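Local atomic coordinates of five-membered-cyclitol-phosphate synthase (Streptomyces citricolor, PDB entry 6K96), a protein that belongs to the myo-inositol-1-phosphate synthase family, binds nicotinamide-adenine-dinucleotide and forms a four-chain assembly in which a mixed beta sheet meets that of a second subunit. Residues R44-G49 / Y345-D349; S210-L216 / K266-I272; R233-I237 / V250-P254; A309-F315 / L348-T352. All coordinates share one frame. Numbering follows the deposited sequence.

Contact 1: residues R44-G49 / Y345-D349; sequences RPRIGG and YRQLD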
loop_
_atom_site.group_PDB
_atom_site.type_symbol
_atom_site.label_atom_id
_atom_site.label_comp_id
_atom_site.label_asym_id
_atom_site.label_seq_id
_atom_site.Cartn_x
_atom_site.Cartn_y
_atom_site.Cartn_z
ATOM N N ARG B 44 -28.058 14.166 0.968
ATOM C CA ARG B 44 -29.334 14.932 0.882
ATOM C C ARG B 44 -29.806 15.225 2.301
ATOM O O ARG B 44 -30.303 14.334 2.969
ATOM C CB ARG B 44 -30.405 14.122 0.142
ATOM C CG ARG B 44 -29.990 13.673 -1.249
ATOM C CD ARG B 44 -31.184 13.396 -2.166
ATOM N NE ARG B 44 -30.761 12.804 -3.424
ATOM C CZ ARG B 44 -30.254 11.560 -3.535
ATOM N NH1 ARG B 44 -30.123 10.784 -2.463
ATOM N NH2 ARG B 44 -29.925 11.060 -4.724
ATOM N N PRO B 45 -29.580 16.426 2.852
ATOM C CA PRO B 45 -29.879 16.687 4.255
ATOM C C PRO B 45 -31.366 16.723 4.596
ATOM O O PRO B 45 -31.678 16.733 5.766
ATOM C CB PRO B 45 -29.288 18.089 4.503
ATOM C CG PRO B 45 -28.315 18.351 3.363
ATOM C CD PRO B 45 -28.861 17.543 2.211
ATOM N N ARG B 46 -32.226 16.812 3.594
ATOM C CA ARG B 46 -33.683 16.654 3.800
ATOM C C ARG B 46 -34.304 15.896 2.629
ATOM O O ARG B 46 -33.827 16.053 1.499
ATOM C CB ARG B 46 -34.331 18.007 4.102
ATOM C CG ARG B 46 -34.545 18.132 5.606
ATOM C CD ARG B 46 -34.711 19.520 6.175
ATOM N NE ARG B 46 -34.075 19.606 7.484
ATOM C CZ ARG B 46 -34.503 18.990 8.587
ATOM N NH1 ARG B 46 -35.588 18.235 8.563
ATOM N NH2 ARG B 46 -33.847 19.159 9.728
ATOM N N ILE B 47 -35.275 15.045 2.945
ATOM C CA ILE B 47 -36.106 14.265 1.983
ATOM C C ILE B 47 -37.550 14.373 2.459
ATOM O O ILE B 47 -37.838 13.994 3.616
ATOM C CB ILE B 47 -35.680 12.791 1.900
ATOM C CG1 ILE B 47 -34.170 12.641 1.715
ATOM C CG2 ILE B 47 -36.459 12.092 0.789
ATOM C CD1 ILE B 47 -33.653 11.205 1.809
ATOM N N GLY B 48 -38.432 14.869 1.594
ATOM C CA GLY B 48 -39.741 15.381 2.032
ATOM C C GLY B 48 -39.644 15.995 3.422
ATOM O O GLY B 48 -40.322 15.471 4.304
ATOM N N GLY B 49 -38.768 17.016 3.600
ATOM C CA GLY B 49 -38.595 17.847 4.820
ATOM C C GLY B 49 -38.094 17.052 6.036
ATOM O O GLY B 49 -37.966 17.664 7.121
ATOM N N TYR B 345 -37.130 12.229 -6.631
ATOM C CA TYR B 345 -36.691 13.045 -5.444
ATOM C C TYR B 345 -37.383 14.417 -5.440
ATOM O O TYR B 345 -37.948 14.852 -4.429
ATOM C CB TYR B 345 -35.170 13.276 -5.414
ATOM C CG TYR B 345 -34.442 12.257 -4.581
ATOM C CD1 TYR B 345 -34.753 12.120 -3.231
ATOM C CD2 TYR B 345 -33.507 11.395 -5.138
ATOM C CE1 TYR B 345 -34.139 11.168 -2.444
ATOM C CE2 TYR B 345 -32.899 10.411 -4.368
ATOM C CZ TYR B 345 -33.189 10.331 -3.010
ATOM O OH TYR B 345 -32.582 9.416 -2.201
ATOM N N ARG B 346 -37.317 15.089 -6.580
ATOM C CA ARG B 346 -37.861 16.464 -6.792
ATOM C C ARG B 346 -39.391 16.432 -6.616
ATOM O O ARG B 346 -39.902 17.280 -5.842
ATOM C CB ARG B 346 -37.362 16.938 -8.159
ATOM C CG ARG B 346 -37.748 18.347 -8.550
ATOM C CD ARG B 346 -37.484 18.543 -10.035
ATOM N NE ARG B 346 -38.151 17.557 -10.873
ATOM C CZ ARG B 346 -39.479 17.479 -11.092
ATOM N NH1 ARG B 346 -40.349 18.319 -10.532
ATOM N NH2 ARG B 346 -39.926 16.522 -11.886
ATOM N N GLN B 347 -40.078 15.461 -7.252
ATOM C CA GLN B 347 -41.550 15.295 -7.118
ATOM C C GLN B 347 -41.887 14.972 -5.652
ATOM O O GLN B 347 -42.825 15.568 -5.119
ATOM C CB GLN B 347 -42.083 14.263 -8.119
ATOM C CG GLN B 347 -42.147 14.781 -9.559
ATOM C CD GLN B 347 -42.716 13.770 -10.533
ATOM O OE1 GLN B 347 -42.502 13.870 -11.744
ATOM N NE2 GLN B 347 -43.444 12.781 -10.019
ATOM N N LEU B 348 -41.116 14.107 -5.000
ATOM C CA LEU B 348 -41.437 13.639 -3.629
ATOM C C LEU B 348 -41.333 14.803 -2.649
ATOM O O LEU B 348 -42.216 14.927 -1.765
ATOM C CB LEU B 348 -40.482 12.519 -3.210
ATOM C CG LEU B 348 -40.686 11.984 -1.798
ATOM C CD1 LEU B 348 -42.137 11.558 -1.585
ATOM C CD2 LEU B 348 -39.731 10.828 -1.549
ATOM N N ASP B 349 -40.264 15.594 -2.782
ATOM C CA ASP B 349 -39.978 16.770 -1.922
ATOM C C ASP B 349 -41.083 17.819 -2.136
ATOM O O ASP B 349 -41.589 18.403 -1.138
ATOM C CB ASP B 349 -38.587 17.341 -2.232
ATOM C CG ASP B 349 -37.413 16.586 -1.615
ATOM O OD1 ASP B 349 -37.594 15.996 -0.520
ATOM O OD2 ASP B 349 -36.319 16.577 -2.246
#
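The guanidinium of Arg44 lies flat on the ring of Tyr345, a cation-pi stack with the group centres 3.6 Å apart and the planes at 21°. Its aliphatic arm joins in: Arg44 CD sits 3.8 Å from the centroid of the Tyr345 ring, a CH-pi contact over the face. The charge itself is met by Asp302 on helix 292-313, which forms a salt bridge with Arg44. At the edge of the same ring, Ile47 CG2 approaches Tyr345 CE1 at 4.1 Å and also reaches Leu348 CD2 at 4.2 Å, so aromatic and aliphatic packing merge. The tip of the loop is held by polarity instead: Gly48 N donates a short hydrogen bond, 2.5 Å, to Asp349 OD1. Positive phi at both Gly48 and Gly49 lets the chain reverse between the short antiparallel strands 46-47 and 50-51. Side-chain stacking at one end and a carboxylate gripping a turn amide at the other dock a tight beta hairpin on the last modelled helix, 338-353.

Contact 2: residues S210-L216 / K266-I272; sequences SSYQLNL and KVAMLNI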
loop_
_atom_site.group_PDB
_atom_site.type_symbol
_atom_site.label_atom_id
_atom_site.label_comp_id
_atom_site.label_asym_id
_atom_site.label_seq_id
_atom_site.Cartn_x
_atom_site.Cartn_y
_atom_site.Cartn_z
ATOM N N SER B 210 -4.706 -8.581 -15.478
ATOM C CA SER B 210 -5.134 -9.310 -14.269
ATOM C C SER B 210 -5.550 -8.342 -13.196
ATOM O O SER B 210 -5.046 -7.165 -13.227
ATOM C CB SER B 210 -4.066 -10.229 -13.741
ATOM O OG SER B 210 -3.122 -9.572 -12.933
ATOM N N SER B 211 -6.433 -8.801 -12.309
ATOM C CA SER B 211 -6.870 -8.005 -11.131
ATOM C C SER B 211 -7.354 -8.958 -10.037
ATOM O O SER B 211 -7.674 -10.030 -10.360
ATOM C CB SER B 211 -7.852 -6.887 -11.501
ATOM O OG SER B 211 -8.268 -6.134 -10.361
ATOM N N TYR B 212 -7.223 -8.595 -8.780
ATOM C CA TYR B 212 -7.897 -9.258 -7.648
ATOM C C TYR B 212 -8.422 -8.190 -6.711
ATOM O O TYR B 212 -7.898 -7.063 -6.640
ATOM C CB TYR B 212 -7.037 -10.313 -6.926
ATOM C CG TYR B 212 -5.677 -9.889 -6.436
ATOM C CD1 TYR B 212 -5.553 -9.262 -5.217
ATOM C CD2 TYR B 212 -4.523 -10.115 -7.178
ATOM C CE1 TYR B 212 -4.320 -8.822 -4.740
ATOM C CE2 TYR B 212 -3.289 -9.682 -6.725
ATOM C CZ TYR B 212 -3.184 -9.037 -5.497
ATOM O OH TYR B 212 -1.996 -8.588 -5.008
ATOM N N GLN B 213 -9.458 -8.598 -6.009
ATOM C CA GLN B 213 -10.141 -7.863 -4.930
ATOM C C GLN B 213 -10.249 -8.860 -3.783
ATOM O O GLN B 213 -10.732 -9.942 -4.053
ATOM C CB GLN B 213 -11.509 -7.445 -5.457
ATOM C CG GLN B 213 -12.506 -7.057 -4.377
ATOM C CD GLN B 213 -13.844 -6.575 -4.892
ATOM O OE1 GLN B 213 -14.797 -6.500 -4.113
ATOM N NE2 GLN B 213 -13.920 -6.212 -6.176
ATOM N N LEU B 214 -9.780 -8.530 -2.583
ATOM C CA LEU B 214 -10.122 -9.332 -1.390
ATOM C C LEU B 214 -10.592 -8.424 -0.279
ATOM O O LEU B 214 -10.101 -7.325 -0.262
ATOM C CB LEU B 214 -8.956 -10.227 -0.980
ATOM C CG LEU B 214 -7.564 -9.607 -0.935
ATOM C CD1 LEU B 214 -7.113 -9.519 0.512
ATOM C CD2 LEU B 214 -6.614 -10.532 -1.707
ATOM N N ASN B 215 -11.512 -8.911 0.563
ATOM C CA ASN B 215 -12.181 -8.185 1.680
ATOM C C ASN B 215 -11.898 -8.937 2.994
ATOM O O ASN B 215 -11.584 -10.141 2.957
ATOM C CB ASN B 215 -13.669 -7.974 1.426
ATOM C CG ASN B 215 -13.954 -7.309 0.093
ATOM O OD1 ASN B 215 -14.227 -6.095 0.024
ATOM N ND2 ASN B 215 -13.863 -8.080 -0.982
ATOM N N LEU B 216 -11.836 -8.201 4.103
ATOM C CA LEU B 216 -11.589 -8.750 5.461
ATOM C C LEU B 216 -12.653 -8.104 6.334
ATOM O O LEU B 216 -12.919 -6.965 6.076
ATOM C CB LEU B 216 -10.194 -8.361 5.981
ATOM C CG LEU B 216 -8.995 -8.667 5.090
ATOM C CD1 LEU B 216 -7.704 -8.052 5.672
ATOM C CD2 LEU B 216 -8.836 -10.182 4.933
ATOM N N LYS B 266 -14.369 -2.921 7.757
ATOM C CA LYS B 266 -14.162 -3.810 6.601
ATOM C C LYS B 266 -12.950 -3.255 5.843
ATOM O O LYS B 266 -12.928 -2.065 5.619
ATOM C CB LYS B 266 -15.437 -3.902 5.761
ATOM C CG LYS B 266 -15.204 -4.285 4.307
ATOM C CD LYS B 266 -16.442 -4.769 3.578
ATOM C CE LYS B 266 -16.631 -6.250 3.783
ATOM N NZ LYS B 266 -17.639 -6.752 2.813
ATOM N N VAL B 267 -12.040 -4.116 5.405
ATOM C CA VAL B 267 -10.824 -3.761 4.649
ATOM C C VAL B 267 -10.935 -4.406 3.294
ATOM O O VAL B 267 -11.349 -5.498 3.261
ATOM C CB VAL B 267 -9.552 -4.233 5.350
ATOM C CG1 VAL B 267 -8.382 -4.093 4.407
ATOM C CG2 VAL B 267 -9.306 -3.476 6.636
ATOM N N ALA B 268 -10.551 -3.720 2.236
ATOM C CA ALA B 268 -10.508 -4.196 0.854
ATOM C C ALA B 268 -9.094 -3.987 0.334
ATOM O O ALA B 268 -8.494 -3.109 0.775
ATOM C CB ALA B 268 -11.459 -3.391 0.069
ATOM N N MET B 269 -8.546 -4.884 -0.449
ATOM C CA MET B 269 -7.198 -4.726 -1.009
ATOM C C MET B 269 -7.380 -5.040 -2.467
ATOM O O MET B 269 -8.102 -6.017 -2.752
ATOM C CB MET B 269 -6.169 -5.658 -0.374
ATOM C CG MET B 269 -5.342 -4.956 0.658
ATOM S SD MET B 269 -5.364 -5.819 2.256
ATOM C CE MET B 269 -4.992 -7.500 1.786
ATOM N N LEU B 270 -6.911 -4.184 -3.363
ATOM C CA LEU B 270 -7.084 -4.572 -4.770
ATOM C C LEU B 270 -5.784 -4.335 -5.520
ATOM O O LEU B 270 -4.870 -3.700 -4.963
ATOM C CB LEU B 270 -8.370 -3.977 -5.348
ATOM C CG LEU B 270 -8.424 -2.493 -5.587
ATOM C CD1 LEU B 270 -7.645 -2.188 -6.861
ATOM C CD2 LEU B 270 -9.879 -1.998 -5.665
ATOM N N ASN B 271 -5.643 -5.130 -6.569
ATOM C CA ASN B 271 -4.501 -5.129 -7.506
ATOM C C ASN B 271 -5.084 -5.074 -8.907
ATOM O O ASN B 271 -6.050 -5.814 -9.159
ATOM C CB ASN B 271 -3.617 -6.366 -7.392
ATOM C CG ASN B 271 -2.398 -6.222 -8.270
ATOM O OD1 ASN B 271 -2.273 -6.886 -9.292
ATOM N ND2 ASN B 271 -1.543 -5.271 -7.930
ATOM N N ILE B 272 -4.554 -4.186 -9.737
ATOM C CA ILE B 272 -4.867 -4.126 -11.188
ATOM C C ILE B 272 -3.553 -4.042 -11.921
ATOM O O ILE B 272 -2.739 -3.291 -11.496
ATOM C CB ILE B 272 -5.782 -2.957 -11.573
ATOM C CG1 ILE B 272 -7.126 -3.020 -10.855
ATOM C CG2 ILE B 272 -5.900 -2.908 -13.090
ATOM C CD1 ILE B 272 -7.737 -1.683 -10.680
#
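One carbonyl does double duty here: Asn271 O accepts both the backbone amide Tyr212 N, at 3.0 Å, and the hydroxyl Ser211 OG, at 2.5 Å. The setting is an otherwise regular antiparallel strand pair within the mixed sheet of the family domain. Three hydrogen-bonded pairs, Tyr212 with Asn271, Leu214 with Met269 and Leu216 with Val267, alternate with non-hydrogen-bonded ones, and the short strand axes run at 162° to each other. Alternation also sorts the side chains. Gln213, Asn215, Ala268 and Ile272 share the face that packs on helix 190-203, where His194 binds Gln213 and Thr190 binds Asn215. Tyr212, Leu214 and Met269 turn to the other face, against Leu216 and Met269 of the second subunit, so the pair serves both the domain core and the subunit interface. On that face Asn271 hydrogen-bonds Asp285 through ND2, while Asn271 CB rests 3.5 Å from the centroid of the Tyr212 ring, over its face, in a CH-pi contact.

Contact 3: residues R233-I237 / V250-P254; sequences RQSKI and VEVIP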
loop_
_atom_site.group_PDB
_atom_site.type_symbol
_atom_site.label_atom_id
_atom_site.label_comp_id
_atom_site.label_asym_id
_atom_site.label_seq_id
_atom_site.Cartn_x
_atom_site.Cartn_y
_atom_site.Cartn_z
ATOM N N ARG B 233 -21.410 -12.753 -3.946
ATOM C CA ARG B 233 -20.059 -12.839 -4.575
ATOM C C ARG B 233 -20.136 -12.758 -6.106
ATOM O O ARG B 233 -19.256 -12.141 -6.712
ATOM C CB ARG B 233 -19.345 -14.156 -4.270
ATOM C CG ARG B 233 -17.982 -14.203 -4.944
ATOM C CD ARG B 233 -17.393 -15.546 -5.298
ATOM N NE ARG B 233 -16.586 -15.342 -6.501
ATOM C CZ ARG B 233 -15.428 -15.951 -6.785
ATOM N NH1 ARG B 233 -14.901 -16.846 -5.967
ATOM N NH2 ARG B 233 -14.791 -15.644 -7.901
ATOM N N GLN B 234 -21.094 -13.451 -6.721
ATOM C CA GLN B 234 -21.347 -13.407 -8.190
ATOM C C GLN B 234 -21.686 -11.970 -8.631
ATOM O O GLN B 234 -21.213 -11.531 -9.705
ATOM C CB GLN B 234 -22.474 -14.395 -8.523
ATOM C CG GLN B 234 -22.745 -14.503 -10.010
ATOM C CD GLN B 234 -21.474 -14.840 -10.748
ATOM O OE1 GLN B 234 -20.806 -13.959 -11.313
ATOM N NE2 GLN B 234 -21.110 -16.113 -10.680
ATOM N N SER B 235 -22.524 -11.299 -7.835
ATOM C CA SER B 235 -22.868 -9.853 -7.894
ATOM C C SER B 235 -21.592 -9.008 -8.058
ATOM O O SER B 235 -21.607 -8.059 -8.868
ATOM C CB SER B 235 -23.665 -9.436 -6.661
ATOM O OG SER B 235 -24.984 -9.989 -6.700
ATOM N N LYS B 236 -20.524 -9.357 -7.332
ATOM C CA LYS B 236 -19.227 -8.627 -7.334
ATOM C C LYS B 236 -18.552 -8.730 -8.715
ATOM O O LYS B 236 -17.994 -7.691 -9.168
ATOM C CB LYS B 236 -18.324 -9.143 -6.205
ATOM C CG LYS B 236 -18.857 -8.958 -4.782
ATOM C CD LYS B 236 -17.785 -9.000 -3.689
ATOM C CE LYS B 236 -18.117 -8.215 -2.436
ATOM N NZ LYS B 236 -17.360 -6.933 -2.375
ATOM N N ILE B 237 -18.593 -9.911 -9.358
ATOM C CA ILE B 237 -17.748 -10.238 -10.556
ATOM C C ILE B 237 -18.481 -9.760 -11.825
ATOM O O ILE B 237 -17.792 -9.475 -12.859
ATOM C CB ILE B 237 -17.277 -11.722 -10.570
ATOM C CG1 ILE B 237 -16.889 -12.212 -11.976
ATOM C CG2 ILE B 237 -18.258 -12.669 -9.886
ATOM C CD1 ILE B 237 -15.507 -11.754 -12.445
ATOM N N VAL B 250 -9.669 -11.816 -13.787
ATOM C CA VAL B 250 -10.142 -10.988 -12.646
ATOM C C VAL B 250 -10.726 -11.909 -11.578
ATOM O O VAL B 250 -11.717 -12.511 -11.855
ATOM C CB VAL B 250 -11.203 -9.989 -13.112
ATOM C CG1 VAL B 250 -11.774 -9.202 -11.961
ATOM C CG2 VAL B 250 -10.674 -9.083 -14.198
ATOM N N GLU B 251 -10.208 -11.884 -10.361
ATOM C CA GLU B 251 -10.608 -12.816 -9.284
ATOM C C GLU B 251 -11.237 -11.958 -8.200
ATOM O O GLU B 251 -10.644 -11.016 -7.834
ATOM C CB GLU B 251 -9.410 -13.589 -8.707
ATOM C CG GLU B 251 -9.384 -15.100 -8.883
ATOM C CD GLU B 251 -10.703 -15.886 -8.969
ATOM O OE1 GLU B 251 -11.610 -15.731 -8.057
ATOM O OE2 GLU B 251 -10.837 -16.658 -9.967
ATOM N N VAL B 252 -12.388 -12.317 -7.701
ATOM C CA VAL B 252 -12.909 -11.706 -6.469
ATOM C C VAL B 252 -12.857 -12.758 -5.367
ATOM O O VAL B 252 -13.390 -13.826 -5.556
ATOM C CB VAL B 252 -14.330 -11.186 -6.687
ATOM C CG1 VAL B 252 -14.860 -10.595 -5.394
ATOM C CG2 VAL B 252 -14.398 -10.175 -7.831
ATOM N N ILE B 253 -12.242 -12.440 -4.237
ATOM C CA ILE B 253 -12.460 -13.171 -2.958
ATOM C C ILE B 253 -13.278 -12.297 -1.991
ATOM O O ILE B 253 -12.706 -11.536 -1.193
ATOM C CB ILE B 253 -11.098 -13.553 -2.360
ATOM C CG1 ILE B 253 -10.133 -14.146 -3.394
ATOM C CG2 ILE B 253 -11.325 -14.465 -1.157
ATOM C CD1 ILE B 253 -9.112 -13.198 -3.971
ATOM N N PRO B 254 -14.639 -12.383 -1.981
ATOM C CA PRO B 254 -15.472 -11.544 -1.112
ATOM C C PRO B 254 -15.311 -11.875 0.375
ATOM O O PRO B 254 -15.791 -11.119 1.157
ATOM C CB PRO B 254 -16.919 -11.911 -1.503
ATOM C CG PRO B 254 -16.800 -13.340 -1.953
ATOM C CD PRO B 254 -15.475 -13.357 -2.711
#
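A short strand can receive a helix by alternating its side chains, and the run from Val250 to Pro254 illustrates the principle. Val250 points toward the helix, but its closest approach is through the backbone, where Val250 O lies 3.9 Å from Ile237 CD1. Glu251 leaves the strand in the opposite sense, then curls back so that its carboxylate forms a salt bridge with Arg233, NH2 of Arg233 to OE1 of Glu251 at 3.2 Å. Val252 is the centre of the contact: Val252 CG2 packs on Ile237 CB at 4.3 Å and Val252 CG1 on Lys236 CD at 3.7 Å, while Val252 O sits over one face of the Arg233 guanidinium, 3.2 Å from Arg233 CZ, without a hydrogen bond. Ile253 points away and meets Ala256 of the second subunit. At Pro254, where the chain turns a corner, the ring rests against two long side chains, with Pro254 CG 3.3 Å from Arg233 CG and Pro254 CB 3.7 Å from Lys236 CD. Lys236 thus lends its aliphatic part to the packing and carries its ammonium on to Gln213. Because strand 250-253 pairs in parallel with the earlier strand 207-217, and helix 234-239 lies on the connection between them, the arrangement is that of a beta-alpha-beta crossover, the helix packed on the sheet it bridges.

Contact 4: residues A309-F315 / L348-T352; sequences AARRVGF and LDAVT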
loop_
_atom_site.group_PDB
_atom_site.type_symbol
_atom_site.label_atom_id
_atom_site.label_comp_id
_atom_site.label_asym_id
_atom_site.label_seq_id
_atom_site.Cartn_x
_atom_site.Cartn_y
_atom_site.Cartn_z
ATOM N N ALA B 309 -41.819 9.537 3.739
ATOM C CA ALA B 309 -42.368 10.720 3.030
ATOM C C ALA B 309 -43.387 10.263 1.983
ATOM O O ALA B 309 -44.409 10.907 1.838
ATOM C CB ALA B 309 -41.275 11.538 2.404
ATOM N N ALA B 310 -43.132 9.122 1.354
ATOM C CA ALA B 310 -43.987 8.506 0.311
ATOM C C ALA B 310 -45.295 8.015 0.933
ATOM O O ALA B 310 -46.356 8.310 0.381
ATOM C CB ALA B 310 -43.243 7.388 -0.371
ATOM N N ARG B 311 -45.235 7.359 2.082
ATOM C CA ARG B 311 -46.456 6.940 2.821
ATOM C C ARG B 311 -47.283 8.170 3.261
ATOM O O ARG B 311 -48.528 8.101 3.202
ATOM C CB ARG B 311 -46.073 6.024 3.988
ATOM C CG ARG B 311 -47.272 5.464 4.726
ATOM C CD ARG B 311 -46.815 4.527 5.822
ATOM N NE ARG B 311 -47.932 4.074 6.639
ATOM C CZ ARG B 311 -48.367 4.686 7.731
ATOM N NH1 ARG B 311 -47.803 5.791 8.188
ATOM N NH2 ARG B 311 -49.393 4.190 8.371
ATOM N N ARG B 312 -46.632 9.240 3.724
ATOM C CA ARG B 312 -47.296 10.529 4.126
ATOM C C ARG B 312 -48.025 11.117 2.910
ATOM O O ARG B 312 -49.132 11.610 3.088
ATOM C CB ARG B 312 -46.334 11.605 4.660
ATOM C CG ARG B 312 -45.394 11.196 5.786
ATOM C CD ARG B 312 -45.509 12.077 7.015
ATOM N NE ARG B 312 -44.673 11.528 8.063
ATOM C CZ ARG B 312 -43.396 11.852 8.288
ATOM N NH1 ARG B 312 -42.738 11.251 9.275
ATOM N NH2 ARG B 312 -42.784 12.755 7.526
ATOM N N VAL B 313 -47.465 10.964 1.714
ATOM C CA VAL B 313 -48.013 11.525 0.445
ATOM C C VAL B 313 -48.784 10.446 -0.356
ATOM O O VAL B 313 -49.320 10.785 -1.438
ATOM C CB VAL B 313 -46.838 12.194 -0.295
ATOM C CG1 VAL B 313 -46.733 11.855 -1.776
ATOM C CG2 VAL B 313 -46.902 13.688 -0.086
ATOM N N GLY B 314 -48.869 9.207 0.164
ATOM C CA GLY B 314 -49.657 8.101 -0.423
ATOM C C GLY B 314 -49.097 7.553 -1.737
ATOM O O GLY B 314 -49.871 6.985 -2.525
ATOM N N PHE B 315 -47.797 7.707 -1.983
ATOM C CA PHE B 315 -47.067 7.075 -3.113
ATOM C C PHE B 315 -46.631 5.656 -2.707
ATOM O O PHE B 315 -45.502 5.435 -2.205
ATOM C CB PHE B 315 -45.869 7.950 -3.478
ATOM C CG PHE B 315 -46.201 9.209 -4.238
ATOM C CD1 PHE B 315 -47.465 9.782 -4.160
ATOM C CD2 PHE B 315 -45.242 9.812 -5.047
ATOM C CE1 PHE B 315 -47.765 10.918 -4.892
ATOM C CE2 PHE B 315 -45.550 10.949 -5.782
ATOM C CZ PHE B 315 -46.814 11.490 -5.708
ATOM N N LEU B 348 -41.116 14.107 -5.000
ATOM C CA LEU B 348 -41.437 13.639 -3.629
ATOM C C LEU B 348 -41.333 14.803 -2.649
ATOM O O LEU B 348 -42.216 14.927 -1.765
ATOM C CB LEU B 348 -40.482 12.519 -3.210
ATOM C CG LEU B 348 -40.686 11.984 -1.798
ATOM C CD1 LEU B 348 -42.137 11.558 -1.585
ATOM C CD2 LEU B 348 -39.731 10.828 -1.549
ATOM N N ASP B 349 -40.264 15.594 -2.782
ATOM C CA ASP B 349 -39.978 16.770 -1.922
ATOM C C ASP B 349 -41.083 17.819 -2.136
ATOM O O ASP B 349 -41.589 18.403 -1.138
ATOM C CB ASP B 349 -38.587 17.341 -2.232
ATOM C CG ASP B 349 -37.413 16.586 -1.615
ATOM O OD1 ASP B 349 -37.594 15.996 -0.520
ATOM O OD2 ASP B 349 -36.319 16.577 -2.246
ATOM N N ALA B 350 -41.424 18.060 -3.402
ATOM C CA ALA B 350 -42.273 19.188 -3.829
ATOM C C ALA B 350 -43.752 18.861 -3.544
ATOM O O ALA B 350 -44.549 19.819 -3.330
ATOM C CB ALA B 350 -42.000 19.520 -5.283
ATOM N N VAL B 351 -44.139 17.587 -3.519
ATOM C CA VAL B 351 -45.564 17.270 -3.230
ATOM C C VAL B 351 -45.715 17.477 -1.733
ATOM O O VAL B 351 -46.628 18.157 -1.314
ATOM C CB VAL B 351 -46.007 15.872 -3.705
ATOM C CG1 VAL B 351 -47.335 15.478 -3.102
ATOM C CG2 VAL B 351 -46.090 15.793 -5.220
ATOM N N THR B 352 -44.764 16.961 -0.977
ATOM C CA THR B 352 -44.708 17.109 0.502
ATOM C C THR B 352 -44.925 18.586 0.842
ATOM O O THR B 352 -45.665 18.873 1.793
ATOM C CB THR B 352 -43.365 16.591 1.050
ATOM O OG1 THR B 352 -43.364 15.151 0.954
ATOM C CG2 THR B 352 -43.090 17.083 2.458
#
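Small residues on one helix make the hollow that a large residue on its neighbour fills. Here the bump is Leu348, whose CD1 methyl settles on the shallow surface offered by two alanines: Leu348 CD1 is 3.9 Å from Ala310 N and 4.1 Å from Ala309 CB, close enough to touch backbone as well as methyl groups. The second bump comes from the opposite partner. Val313, one turn further along, pushes its side chain at Val351 and Thr352, with Val313 CG2 3.5 Å from Val351 CG1 and 4.0 Å from Thr352 OG1. The hydroxyl is also satisfied within its own helix: Thr352 OG1 donates a hydrogen bond of 3.0 Å to Leu348 O. No hydrogen bond crosses the interface; van der Waals packing joins the segments, whose short axes approach to 10.1 Å at an angle of 45°. Beyond the helix, Phe315, exposed to solvent, extends the contact, where Phe315 CZ comes within 4.4 Å of Val351 CG2. What brings the phenylalanine there is the change of direction at Gly314, which has positive phi: Phe315 N bonds back to Ala310 O at 2.8 Å, and Gly314 N more weakly to Arg311 O at 3.3 Å. This is a Schellman motif, ending helix 292-313 just where it packs obliquely against the last modelled helix, 338-353.

The four contacts fall into two neighbourhoods whose contact centres lie 35 to 41 Å apart. Contacts 1 and 4 share Leu348 and Asp349, so adjoining parts of helix 338-353 receive a hairpin and a second helix, with Leu348 packing in both; both are partly buried and neither touches another chain. Contacts 2 and 3 share the mixed sheet through neighbouring strands 207-217 and 250-253, and each reaches the second subunit. Contact 2 is the truly buried one, dominated by backbone hydrogen bonds; contact 3, only partly buried, mixes aliphatic packing with a salt bridge. Contact 1 likewise combines charge with stacking, whereas contact 4 relies on mostly apolar packing, with no hydrogen bond across it.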